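Local coordinates for protein paenibacillus xanthan lyase (Paenibacillus, PDB 6F2P) that catalyses the eliminative cleavage of xanthan as a calcium-binding, multidomain lyase of polysaccharide lyase family 8, at residues T439-T444 with V476-T481; S452-A457 with E472-G477; S498-T503 with G613-V618; I506-I511 with F604-N609. All coordinates share one frame; numbering follows the deposited sequence.

Contact 1: T439-T444 with V476-T481; sequences TVLQNT and VGKSLT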
loop_
_atom_site.group_PDB
_atom_site.type_symbol
_atom_site.label_atom_id
_atom_site.label_comp_id
_atom_site.label_asym_id
_atom_site.label_seq_id
_atom_site.Cartn_x
_atom_site.Cartn_y
_atom_site.Cartn_z
ATOM N N THR A 439 -4.670 6.438 18.044
ATOM C CA THR A 439 -5.536 7.515 18.505
ATOM C C THR A 439 -6.931 6.948 18.710
ATOM O O THR A 439 -7.522 6.445 17.764
ATOM C CB THR A 439 -5.611 8.651 17.474
ATOM O OG1 THR A 439 -4.327 9.273 17.367
ATOM C CG2 THR A 439 -6.643 9.682 17.879
ATOM N N VAL A 440 -7.459 7.026 19.932
ATOM C CA VAL A 440 -8.739 6.380 20.261
ATOM C C VAL A 440 -9.685 7.202 21.149
ATOM O O VAL A 440 -9.271 8.179 21.791
ATOM C CB VAL A 440 -8.515 5.047 21.009
ATOM C CG1 VAL A 440 -7.751 4.050 20.150
ATOM C CG2 VAL A 440 -7.797 5.306 22.329
ATOM N N LEU A 441 -10.956 6.792 21.186
ATOM C CA LEU A 441 -11.896 7.277 22.196
ATOM C C LEU A 441 -11.627 6.487 23.462
ATOM O O LEU A 441 -11.545 5.257 23.417
ATOM C CB LEU A 441 -13.337 7.037 21.769
ATOM C CG LEU A 441 -13.811 7.775 20.525
ATOM C CD1 LEU A 441 -15.226 7.326 20.164
ATOM C CD2 LEU A 441 -13.738 9.294 20.733
ATOM N N GLN A 442 -11.485 7.183 24.586
ATOM C CA GLN A 442 -11.028 6.542 25.816
ATOM C C GLN A 442 -11.937 5.410 26.283
ATOM O O GLN A 442 -13.159 5.585 26.399
ATOM C CB GLN A 442 -10.871 7.569 26.932
ATOM C CG GLN A 442 -10.628 6.950 28.287
ATOM C CD GLN A 442 -10.340 7.982 29.353
ATOM O OE1 GLN A 442 -10.774 9.130 29.250
ATOM N NE2 GLN A 442 -9.593 7.583 30.383
ATOM N N ASN A 443 -11.318 4.257 26.546
ATOM C CA ASN A 443 -11.998 3.077 27.078
ATOM C C ASN A 443 -13.212 2.660 26.252
ATOM O O ASN A 443 -14.305 2.470 26.779
ATOM C CB ASN A 443 -12.390 3.310 28.533
ATOM C CG ASN A 443 -12.794 2.031 29.245
ATOM O OD1 ASN A 443 -11.946 1.213 29.607
ATOM N ND2 ASN A 443 -14.094 1.860 29.461
ATOM N N THR A 444 -13.018 2.531 24.950
ATOM C CA THR A 444 -14.106 2.172 24.055
ATOM C C THR A 444 -13.714 0.973 23.214
ATOM O O THR A 444 -12.551 0.569 23.186
ATOM C CB THR A 444 -14.485 3.338 23.119
ATOM O OG1 THR A 444 -13.375 3.662 22.267
ATOM C CG2 THR A 444 -14.875 4.560 23.932
ATOM N N VAL A 476 -14.462 2.880 13.091
ATOM C CA VAL A 476 -15.759 2.433 12.586
ATOM C C VAL A 476 -16.795 2.481 13.703
ATOM O O VAL A 476 -16.502 2.139 14.851
ATOM C CB VAL A 476 -15.714 1.055 11.869
ATOM C CG1 VAL A 476 -14.366 0.837 11.202
ATOM C CG2 VAL A 476 -16.003 -0.058 12.819
ATOM N N GLY A 477 -17.992 2.956 13.376
ATOM C CA GLY A 477 -19.028 3.131 14.381
ATOM C C GLY A 477 -18.839 4.373 15.244
ATOM O O GLY A 477 -19.623 4.632 16.156
ATOM N N LYS A 478 -17.799 5.147 14.957
ATOM C CA LYS A 478 -17.551 6.375 15.695
ATOM C C LYS A 478 -17.423 7.562 14.750
ATOM O O LYS A 478 -17.286 7.389 13.536
ATOM C CB LYS A 478 -16.293 6.236 16.548
ATOM C CG LYS A 478 -16.278 5.002 17.463
ATOM C CD LYS A 478 -17.411 5.004 18.457
ATOM C CE LYS A 478 -17.177 3.949 19.545
ATOM N NZ LYS A 478 -18.367 3.783 20.451
ATOM N N SER A 479 -17.487 8.771 15.294
ATOM C CA SER A 479 -17.270 9.948 14.465
ATOM C C SER A 479 -15.775 10.221 14.401
ATOM O O SER A 479 -15.291 10.857 13.457
ATOM C CB SER A 479 -18.000 11.166 15.022
ATOM O OG SER A 479 -17.459 11.554 16.274
ATOM N N LEU A 480 -15.059 9.727 15.414
ATOM C CA LEU A 480 -13.634 9.984 15.582
ATOM C C LEU A 480 -12.888 9.853 14.277
ATOM O O LEU A 480 -13.063 8.884 13.540
ATOM C CB LEU A 480 -13.010 9.048 16.628
ATOM C CG LEU A 480 -11.496 9.241 16.796
ATOM C CD1 LEU A 480 -11.156 10.680 17.181
ATOM C CD2 LEU A 480 -10.884 8.271 17.798
ATOM N N THR A 481 -12.070 10.853 13.984
ATOM C CA THR A 481 -11.254 10.834 12.786
ATOM C C THR A 481 -9.954 11.576 13.065
ATOM O O THR A 481 -9.900 12.446 13.938
ATOM C CB THR A 481 -12.012 11.454 11.602
ATOM O OG1 THR A 481 -11.376 11.093 10.372
ATOM C CG2 THR A 481 -12.082 12.966 11.746
#

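Contact 2: S452-A457 with E472-G477; sequences SDKSWA and ELHTVG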
loop_
_atom_site.group_PDB
_atom_site.type_symbol
_atom_site.label_atom_id
_atom_site.label_comp_id
_atom_site.label_asym_id
_atom_site.label_seq_id
_atom_site.Cartn_x
_atom_site.Cartn_y
_atom_site.Cartn_z
ATOM N N SER A 452 -12.507 0.978 7.011
ATOM C CA SER A 452 -12.906 2.371 7.212
ATOM C C SER A 452 -13.508 2.902 5.925
ATOM O O SER A 452 -13.522 2.212 4.901
ATOM C CB SER A 452 -11.713 3.246 7.620
ATOM O OG SER A 452 -10.855 3.526 6.518
ATOM N N ASP A 453 -14.012 4.127 5.974
ATOM C CA ASP A 453 -14.457 4.786 4.757
ATOM C C ASP A 453 -13.354 5.719 4.227
ATOM O O ASP A 453 -13.620 6.621 3.422
ATOM C CB ASP A 453 -15.768 5.538 5.004
ATOM C CG ASP A 453 -15.629 6.636 6.050
ATOM O OD1 ASP A 453 -14.602 6.687 6.764
ATOM O OD2 ASP A 453 -16.560 7.456 6.161
ATOM N N LYS A 454 -12.119 5.492 4.688
ATOM C CA LYS A 454 -10.964 6.292 4.260
ATOM C C LYS A 454 -9.946 5.452 3.488
ATOM O O LYS A 454 -9.524 4.392 3.944
ATOM C CB LYS A 454 -10.270 6.956 5.460
ATOM C CG LYS A 454 -11.160 7.827 6.334
ATOM C CD LYS A 454 -11.739 9.009 5.589
ATOM C CE LYS A 454 -12.524 9.915 6.530
ATOM N NZ LYS A 454 -13.164 11.065 5.812
ATOM N N SER A 455 -9.542 5.943 2.323
ATOM C CA SER A 455 -8.621 5.224 1.453
ATOM C C SER A 455 -7.164 5.627 1.658
ATOM O O SER A 455 -6.253 4.938 1.195
ATOM C CB SER A 455 -8.996 5.466 -0.004
ATOM O OG SER A 455 -9.034 6.858 -0.272
ATOM N N TRP A 456 -6.946 6.750 2.336
ATOM C CA TRP A 456 -5.598 7.267 2.528
ATOM C C TRP A 456 -4.892 6.460 3.606
ATOM O O TRP A 456 -4.930 6.798 4.786
ATOM C CB TRP A 456 -5.645 8.743 2.935
ATOM C CG TRP A 456 -4.479 9.617 2.492
ATOM C CD1 TRP A 456 -4.569 10.770 1.764
ATOM C CD2 TRP A 456 -3.073 9.430 2.768
ATOM N NE1 TRP A 456 -3.319 11.309 1.563
ATOM C CE2 TRP A 456 -2.383 10.510 2.167
ATOM C CE3 TRP A 456 -2.335 8.460 3.460
ATOM C CZ2 TRP A 456 -0.993 10.648 2.234
ATOM C CZ3 TRP A 456 -0.950 8.596 3.527
ATOM C CH2 TRP A 456 -0.293 9.686 2.915
ATOM N N ALA A 457 -4.247 5.382 3.193
ATOM C CA ALA A 457 -3.348 4.663 4.074
ATOM C C ALA A 457 -2.203 4.131 3.228
ATOM O O ALA A 457 -2.422 3.492 2.203
ATOM C CB ALA A 457 -4.069 3.535 4.772
ATOM N N GLU A 472 -5.301 8.238 7.394
ATOM C CA GLU A 472 -6.478 8.969 7.833
ATOM C C GLU A 472 -7.374 8.009 8.616
ATOM O O GLU A 472 -8.081 7.175 8.044
ATOM C CB GLU A 472 -7.233 9.591 6.662
ATOM C CG GLU A 472 -8.391 10.472 7.107
ATOM C CD GLU A 472 -8.933 11.338 5.986
ATOM O OE1 GLU A 472 -8.684 11.009 4.806
ATOM O OE2 GLU A 472 -9.606 12.349 6.283
ATOM N N LEU A 473 -7.307 8.110 9.935
ATOM C CA LEU A 473 -8.119 7.280 10.796
ATOM C C LEU A 473 -9.570 7.718 10.748
ATOM O O LEU A 473 -9.866 8.908 10.742
ATOM C CB LEU A 473 -7.612 7.377 12.233
ATOM C CG LEU A 473 -8.529 6.749 13.283
ATOM C CD1 LEU A 473 -8.661 5.249 13.046
ATOM C CD2 LEU A 473 -8.019 7.024 14.691
ATOM N N HIS A 474 -10.473 6.752 10.686
ATOM C CA HIS A 474 -11.871 6.995 11.003
ATOM C C HIS A 474 -12.427 5.749 11.666
ATOM O O HIS A 474 -12.826 4.805 10.980
ATOM C CB HIS A 474 -12.689 7.308 9.760
ATOM C CG HIS A 474 -14.124 7.611 10.065
ATOM N ND1 HIS A 474 -15.116 7.564 9.105
ATOM C CD2 HIS A 474 -14.732 7.962 11.220
ATOM C CE1 HIS A 474 -16.274 7.873 9.663
ATOM N NE2 HIS A 474 -16.072 8.115 10.946
ATOM N N THR A 475 -12.422 5.748 12.995
ATOM C CA THR A 475 -12.903 4.625 13.791
ATOM C C THR A 475 -14.279 4.179 13.317
ATOM O O THR A 475 -15.170 5.011 13.134
ATOM C CB THR A 475 -12.978 5.011 15.281
ATOM O OG1 THR A 475 -11.756 5.659 15.667
ATOM C CG2 THR A 475 -13.179 3.775 16.145
ATOM N N VAL A 476 -14.462 2.880 13.091
ATOM C CA VAL A 476 -15.759 2.433 12.586
ATOM C C VAL A 476 -16.795 2.481 13.703
ATOM O O VAL A 476 -16.502 2.139 14.851
ATOM C CB VAL A 476 -15.714 1.055 11.869
ATOM C CG1 VAL A 476 -14.366 0.837 11.202
ATOM C CG2 VAL A 476 -16.003 -0.058 12.819
ATOM N N GLY A 477 -17.992 2.956 13.376
ATOM C CA GLY A 477 -19.028 3.131 14.381
ATOM C C GLY A 477 -18.839 4.373 15.244
ATOM O O GLY A 477 -19.623 4.632 16.156
HETATM O O HOH W 1 -8.283 4.207 7.594
HETATM O O HOH W 2 -14.697 4.488 8.797
HETATM O O HOH W 3 -8.832 8.931 2.816
#

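Contact 3: S498-T503 with G613-V618; sequences SGIAST and GSYSYV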
loop_
_atom_site.group_PDB
_atom_site.type_symbol
_atom_site.label_atom_id
_atom_site.label_comp_id
_atom_site.label_asym_id
_atom_site.label_seq_id
_atom_site.Cartn_x
_atom_site.Cartn_y
_atom_site.Cartn_z
ATOM N N SER A 498 -2.931 15.491 13.444
ATOM C CA SER A 498 -3.704 16.713 13.367
ATOM C C SER A 498 -5.037 16.349 12.753
ATOM O O SER A 498 -5.241 15.204 12.341
ATOM C CB SER A 498 -3.014 17.718 12.457
ATOM O OG SER A 498 -3.111 17.278 11.115
ATOM N N GLY A 499 -5.936 17.323 12.676
ATOM C CA GLY A 499 -7.281 17.080 12.187
ATOM C C GLY A 499 -8.060 16.142 13.090
ATOM O O GLY A 499 -9.037 15.541 12.661
ATOM N N ILE A 500 -7.624 16.011 14.340
ATOM C CA ILE A 500 -8.266 15.107 15.281
ATOM C C ILE A 500 -9.606 15.671 15.717
ATOM O O ILE A 500 -9.657 16.658 16.441
ATOM C CB ILE A 500 -7.400 14.861 16.527
ATOM C CG1 ILE A 500 -6.005 14.383 16.123
ATOM C CG2 ILE A 500 -8.064 13.831 17.427
ATOM C CD1 ILE A 500 -5.045 14.249 17.278
ATOM N N ALA A 501 -10.683 15.036 15.263
ATOM C CA ALA A 501 -12.034 15.536 15.485
ATOM C C ALA A 501 -13.029 14.428 15.873
ATOM O O ALA A 501 -13.011 13.321 15.324
ATOM C CB ALA A 501 -12.519 16.282 14.250
ATOM N N SER A 502 -13.905 14.742 16.819
ATOM C CA SER A 502 -14.891 13.783 17.281
ATOM C C SER A 502 -16.122 14.490 17.830
ATOM O O SER A 502 -16.028 15.596 18.359
ATOM C CB SER A 502 -14.283 12.878 18.358
ATOM O OG SER A 502 -15.294 12.169 19.043
ATOM N N THR A 503 -17.276 13.848 17.693
ATOM C CA THR A 503 -18.494 14.323 18.331
ATOM C C THR A 503 -19.105 13.212 19.175
ATOM O O THR A 503 -20.317 13.174 19.370
ATOM C CB THR A 503 -19.530 14.793 17.303
ATOM O OG1 THR A 503 -19.649 13.818 16.260
ATOM C CG2 THR A 503 -19.118 16.123 16.703
ATOM N N GLY A 613 -7.822 18.664 17.046
ATOM C CA GLY A 613 -6.719 18.332 17.935
ATOM C C GLY A 613 -5.484 17.870 17.179
ATOM O O GLY A 613 -5.529 17.629 15.965
ATOM N N SER A 614 -4.369 17.749 17.887
ATOM C CA SER A 614 -3.114 17.402 17.241
ATOM C C SER A 614 -2.126 16.850 18.250
ATOM O O SER A 614 -2.317 16.986 19.457
ATOM C CB SER A 614 -2.508 18.633 16.546
ATOM O OG SER A 614 -1.902 19.537 17.463
ATOM N N TYR A 615 -1.070 16.225 17.751
ATOM C CA TYR A 615 0.026 15.799 18.603
ATOM C C TYR A 615 1.289 15.761 17.769
ATOM O O TYR A 615 1.235 15.740 16.536
ATOM C CB TYR A 615 -0.242 14.418 19.227
ATOM C CG TYR A 615 -0.375 13.282 18.225
ATOM C CD1 TYR A 615 0.749 12.704 17.641
ATOM C CD2 TYR A 615 -1.629 12.777 17.877
ATOM C CE1 TYR A 615 0.631 11.683 16.724
ATOM C CE2 TYR A 615 -1.757 11.743 16.961
ATOM C CZ TYR A 615 -0.622 11.204 16.385
ATOM O OH TYR A 615 -0.731 10.180 15.469
ATOM N N SER A 616 2.421 15.747 18.457
ATOM C CA SER A 616 3.695 15.461 17.829
ATOM C C SER A 616 4.620 14.902 18.892
ATOM O O SER A 616 4.612 15.364 20.032
ATOM C CB SER A 616 4.297 16.719 17.205
ATOM O OG SER A 616 4.645 17.663 18.198
ATOM N N TYR A 617 5.387 13.882 18.524
ATOM C CA TYR A 617 6.429 13.339 19.389
ATOM C C TYR A 617 7.438 12.590 18.535
ATOM O O TYR A 617 7.159 12.271 17.372
ATOM C CB TYR A 617 5.848 12.430 20.485
ATOM C CG TYR A 617 5.110 11.198 19.993
ATOM C CD1 TYR A 617 3.788 11.278 19.579
ATOM C CD2 TYR A 617 5.727 9.949 19.978
ATOM C CE1 TYR A 617 3.102 10.153 19.138
ATOM C CE2 TYR A 617 5.047 8.815 19.544
ATOM C CZ TYR A 617 3.737 8.928 19.122
ATOM O OH TYR A 617 3.050 7.819 18.681
ATOM N N VAL A 618 8.604 12.318 19.112
ATOM C CA VAL A 618 9.694 11.689 18.382
ATOM C C VAL A 618 10.211 10.520 19.185
ATOM O O VAL A 618 10.622 10.694 20.330
ATOM C CB VAL A 618 10.878 12.659 18.192
ATOM C CG1 VAL A 618 12.056 11.934 17.584
ATOM C CG2 VAL A 618 10.474 13.858 17.347
#

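Contact 4: I506-I511 with F604-N609; sequences IATETI and FDHGMN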
loop_
_atom_site.group_PDB
_atom_site.type_symbol
_atom_site.label_atom_id
_atom_site.label_comp_id
_atom_site.label_asym_id
_atom_site.label_seq_id
_atom_site.Cartn_x
_atom_site.Cartn_y
_atom_site.Cartn_z
ATOM N N ILE A 506 -16.734 11.606 24.202
ATOM C CA ILE A 506 -15.789 10.882 25.042
ATOM C C ILE A 506 -14.384 11.431 24.865
ATOM O O ILE A 506 -13.961 11.723 23.743
ATOM C CB ILE A 506 -15.793 9.381 24.703
ATOM C CG1 ILE A 506 -17.174 8.787 24.956
ATOM C CG2 ILE A 506 -14.739 8.636 25.498
ATOM C CD1 ILE A 506 -17.352 7.463 24.300
ATOM N N ALA A 507 -13.671 11.578 25.981
ATOM C CA ALA A 507 -12.283 12.028 25.965
ATOM C C ALA A 507 -11.459 11.234 24.947
ATOM O O ALA A 507 -11.470 10.001 24.942
ATOM C CB ALA A 507 -11.674 11.901 27.343
ATOM N N THR A 508 -10.752 11.954 24.088
ATOM C CA THR A 508 -9.998 11.338 23.011
ATOM C C THR A 508 -8.510 11.266 23.372
ATOM O O THR A 508 -7.943 12.214 23.917
ATOM C CB THR A 508 -10.234 12.103 21.698
ATOM O OG1 THR A 508 -11.641 12.113 21.418
ATOM C CG2 THR A 508 -9.497 11.454 20.530
ATOM N N GLU A 509 -7.881 10.131 23.087
ATOM C CA GLU A 509 -6.503 9.910 23.518
ATOM C C GLU A 509 -5.598 9.449 22.382
ATOM O O GLU A 509 -6.041 8.782 21.445
ATOM C CB GLU A 509 -6.459 8.866 24.636
ATOM C CG GLU A 509 -7.269 9.219 25.865
ATOM C CD GLU A 509 -7.230 8.137 26.928
ATOM O OE1 GLU A 509 -7.479 8.461 28.112
ATOM O OE2 GLU A 509 -6.951 6.969 26.586
ATOM N N THR A 510 -4.325 9.813 22.474
ATOM C CA THR A 510 -3.309 9.279 21.573
ATOM C C THR A 510 -2.206 8.650 22.409
ATOM O O THR A 510 -1.606 9.319 23.254
ATOM C CB THR A 510 -2.715 10.368 20.672
ATOM O OG1 THR A 510 -3.667 10.704 19.650
ATOM C CG2 THR A 510 -1.407 9.886 20.026
ATOM N N ILE A 511 -1.946 7.364 22.185
ATOM C CA ILE A 511 -1.029 6.641 23.055
ATOM C C ILE A 511 0.399 6.719 22.555
ATOM O O ILE A 511 0.706 6.243 21.461
ATOM C CB ILE A 511 -1.423 5.160 23.209
ATOM C CG1 ILE A 511 -2.929 5.023 23.478
ATOM C CG2 ILE A 511 -0.588 4.507 24.297
ATOM C CD1 ILE A 511 -3.436 5.863 24.627
ATOM N N PHE A 604 -1.427 11.203 25.304
ATOM C CA PHE A 604 -1.987 12.540 25.191
ATOM C C PHE A 604 -3.486 12.483 25.410
ATOM O O PHE A 604 -4.156 11.535 24.978
ATOM C CB PHE A 604 -1.752 13.125 23.796
ATOM C CG PHE A 604 -0.304 13.243 23.406
ATOM C CD1 PHE A 604 0.561 14.054 24.121
ATOM C CD2 PHE A 604 0.180 12.578 22.290
ATOM C CE1 PHE A 604 1.890 14.175 23.747
ATOM C CE2 PHE A 604 1.514 12.702 21.904
ATOM C CZ PHE A 604 2.367 13.497 22.636
ATOM N N ASP A 605 -4.020 13.513 26.054
ATOM C CA ASP A 605 -5.457 13.637 26.202
ATOM C C ASP A 605 -5.920 14.862 25.443
ATOM O O ASP A 605 -5.668 15.985 25.865
ATOM C CB ASP A 605 -5.837 13.751 27.680
ATOM C CG ASP A 605 -7.350 13.727 27.911
ATOM O OD1 ASP A 605 -8.141 14.094 26.999
ATOM O OD2 ASP A 605 -7.750 13.340 29.027
ATOM N N HIS A 606 -6.613 14.634 24.331
ATOM C CA HIS A 606 -7.146 15.717 23.506
ATOM C C HIS A 606 -8.483 16.235 24.014
ATOM O O HIS A 606 -9.084 17.119 23.398
ATOM C CB HIS A 606 -7.306 15.254 22.057
ATOM C CG HIS A 606 -6.090 14.582 21.505
ATOM N ND1 HIS A 606 -4.979 15.280 21.087
ATOM C CD2 HIS A 606 -5.805 13.270 21.315
ATOM C CE1 HIS A 606 -4.061 14.429 20.658
ATOM N NE2 HIS A 606 -4.539 13.203 20.791
ATOM N N GLY A 607 -8.955 15.673 25.126
ATOM C CA GLY A 607 -10.232 16.060 25.699
ATOM C C GLY A 607 -11.445 15.526 24.955
ATOM O O GLY A 607 -11.331 14.732 24.023
ATOM N N MET A 608 -12.622 15.965 25.378
ATOM C CA MET A 608 -13.859 15.546 24.751
ATOM C C MET A 608 -14.133 16.359 23.513
ATOM O O MET A 608 -13.712 17.511 23.413
ATOM C CB MET A 608 -15.027 15.722 25.711
ATOM C CG MET A 608 -15.334 14.483 26.531
ATOM S SD MET A 608 -16.745 14.809 27.578
ATOM C CE MET A 608 -17.829 15.612 26.385
ATOM N N ASN A 609 -14.856 15.751 22.583
ATOM C CA ASN A 609 -15.272 16.420 21.357
ATOM C C ASN A 609 -14.253 17.377 20.730
ATOM O O ASN A 609 -14.570 18.544 20.496
ATOM C CB ASN A 609 -16.579 17.164 21.614
ATOM C CG ASN A 609 -17.736 16.226 21.858
ATOM O OD1 ASN A 609 -17.849 15.183 21.215
ATOM N ND2 ASN A 609 -18.600 16.588 22.800
HETATM O O HOH W 4 -15.387 12.690 21.685
HETATM O O HOH W 5 -7.065 10.767 29.471
#

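Contact 1: T439-T444 with V476-T481
Leu441 and Leu480 form the tight part of this contact, the two chains passing alongside with their tips turned opposite ways. With CG anti to the backbone N (chi1 177°), Leu480 extends CD2 to the peptide that joins Val440 and Leu441. The methyl lies 3.7 Å from Val440 C and 3.7 Å from Leu441 N, and it approaches Leu441 CG at 4.0 Å. In turn, Leu441 sends CD1 along the bent aliphatic chain of Lys478. That chain turns at chi2 (-61°), so CB, CG, CD and CE all lie 3.9 Å or less from Leu441 CD1, CD closest at 3.6 Å. An alanine in place of Leu441 would remove CG and both methyls, and would probably cost Leu480 and the aliphatic part of Lys478 much of their packing here. The loose side lies beyond Leu441, where the chain turns through the exposed Asn443. Here Thr444 OG1 donates to Leu441 O at 2.7 Å, from above the carbonyl plane, and Lys478 is partly exposed. The arrangement is that of a beta-sandwich interface: the edge strand 439-441 of one sheet packs on the loop joining strands 466-474 and 481-488 of the other, in the family's super-sandwich domain.

Contact 2: S452-A457 with E472-G477
Residues 452-457 lead into strand 457-462, the hairpin partner of strand 466-474, and run beside the far end of that strand through direct and water-mediated bonds. In the first shell, His474 ND1 donates to Asp453 OD1 at 2.6 Å with a nearly straight N-H...O angle of 167°. The oxygen sits at the ring edge, in the imidazole plane, yet the carboxylate is turned 39° from the ring and is met from above its own plane. The bent chain of Lys454 crosses Glu472 obliquely, with Lys454 CD 3.7 Å from Glu472 CD; their salt bridge is long, Lys454 NZ to Glu472 OE2 measuring 3.8 Å. Farther out, His474 NE2 bonds weakly to the carbonyl of Lys478; with ND1 also donating, this is consistent with a protonated ring, which Asp453 would probably stabilise and the nearby Lys454 would oppose. A leucine in place of His474 would lose both ring bonds and would probably loosen the hold on the Asp453 turn. Ser452 OG accepts from Lys454 N at 3.0 Å in an ST turn. One water joins Asp453 N to His474 O, and another Trp456 N to Glu472 OE1. Trp456, the centre of an inverse gamma turn, has its indole NE1 bonded to Phe661 O, while its carbonyl oxygen accepts from Glu472 N at 3.0 Å, almost along the C=O axis.

Contact 3: S498-T503 with G613-V618
From its CB outward, the Ile500 side chain runs along the Gly613-Ser614 backbone. CB lies 3.4 Å from Gly613 O, and CG1, set beside its own backbone N by chi1 -54°, lies 3.3 Å from that same Gly613 O. The tip, CD1, reaches the nitrogen end of that same peptide, 3.6 Å from Ser614 N, and goes on to the Tyr615 ring, 3.8 Å from Tyr615 CD2. In the backbone, Ile500 and Gly613 form an antiparallel hydrogen-bonded pair. Ile500 N donates to Gly613 O at 3.1 Å from above the carbonyl plane, whereas Gly613 N meets Ile500 O at 2.8 Å in the plane, on a lone pair. Gly499 also faces Gly613, which makes this a G1 beta bulge, and its positive phi of 65° fits the glycine of that motif. Before the bulge, Ser498 CA makes a CA-H...O contact of 3.3 Å with Gly613 O. Gly613 itself has no side chain; one would point to the face that Ile500 occupies. Tyr615 carries the ladder onward by a backbone bond to Gly497, and its hydroxyl bonds to Lys484. In the nine-stranded sheet, strand 493-501 is flanked by 481-488 and 613-621; Tyr615 reaches across to Thr510 of strand 508-516 in the opposing sheet, while Ser498 touches Asn642 of strand 637-642.

Contact 4: I506-I511 with F604-N609
Two hydrogen bonds grip Thr510 OG1: one links it to His606 NE2, 2.9 Å away, and the other to Thr439 OG1 of the adjoining edge strand. A chi1 of -75° sets the hydroxyl anti to its carbonyl carbon, and it meets the His606 ring at the edge, in plane. The backbone N of His606 donates to Thr508 O at 2.8 Å, nearly along the C=O axis, so His606 is bonded to the neighbouring strand from both main chain and side chain. Thr510 and Phe604 form an antiparallel hydrogen-bonded pair, and with the non-hydrogen-bonded pair Glu509 and Asp605 they make consecutive rungs of the ladder between strands 508-516 and 595-607 in the five-stranded sheet of the super-sandwich domain. Phe604 N donates to Thr510 O at 2.8 Å, and the reciprocal bond, Thr510 N to Phe604 O, is 3.0 Å. Their side chains run alongside each other with their ends on the same face, Thr510 CG2 3.9 Å from Phe604 CD2; both also touch Tyr615, in strand 613-621 of the facing sheet. On the other face, Glu509 and Asp605 bring two acids together, Glu509 OE1 and Asp605 OD2 lying 5.0 Å apart. A single water donates to both of these oxygens. Asp605 OD1 accepts from Gly607 N at 2.6 Å through its anti lone pair, which closes an Asx turn. Arg434 forms a salt bridge with Glu509 and Lys570 one with Asp605, so both carboxylates are probably charged, their mutual repulsion offset by the two cations and the shared water.

All four contacts belong to the super-sandwich domain and divide between its sheets. Contacts 2 and 3 lie along the nine-stranded sheet, contact 4 pairs strands of the five-stranded one, and contact 1 joins the two. The most buried is contact 1, held by apolar side chains; contacts 2, 3 and 4 are partly buried and rely on hydrogen bonds, with waters bridging contacts 2 and 4. Contact 4 nests inside the chain loop closed by contact 3. Contacts 1 and 4 share a sheet, their strands joined by Val440 N to Glu509 O at 2.7 Å. Contact 2 touches contact 1 but neither contact 3 nor contact 4.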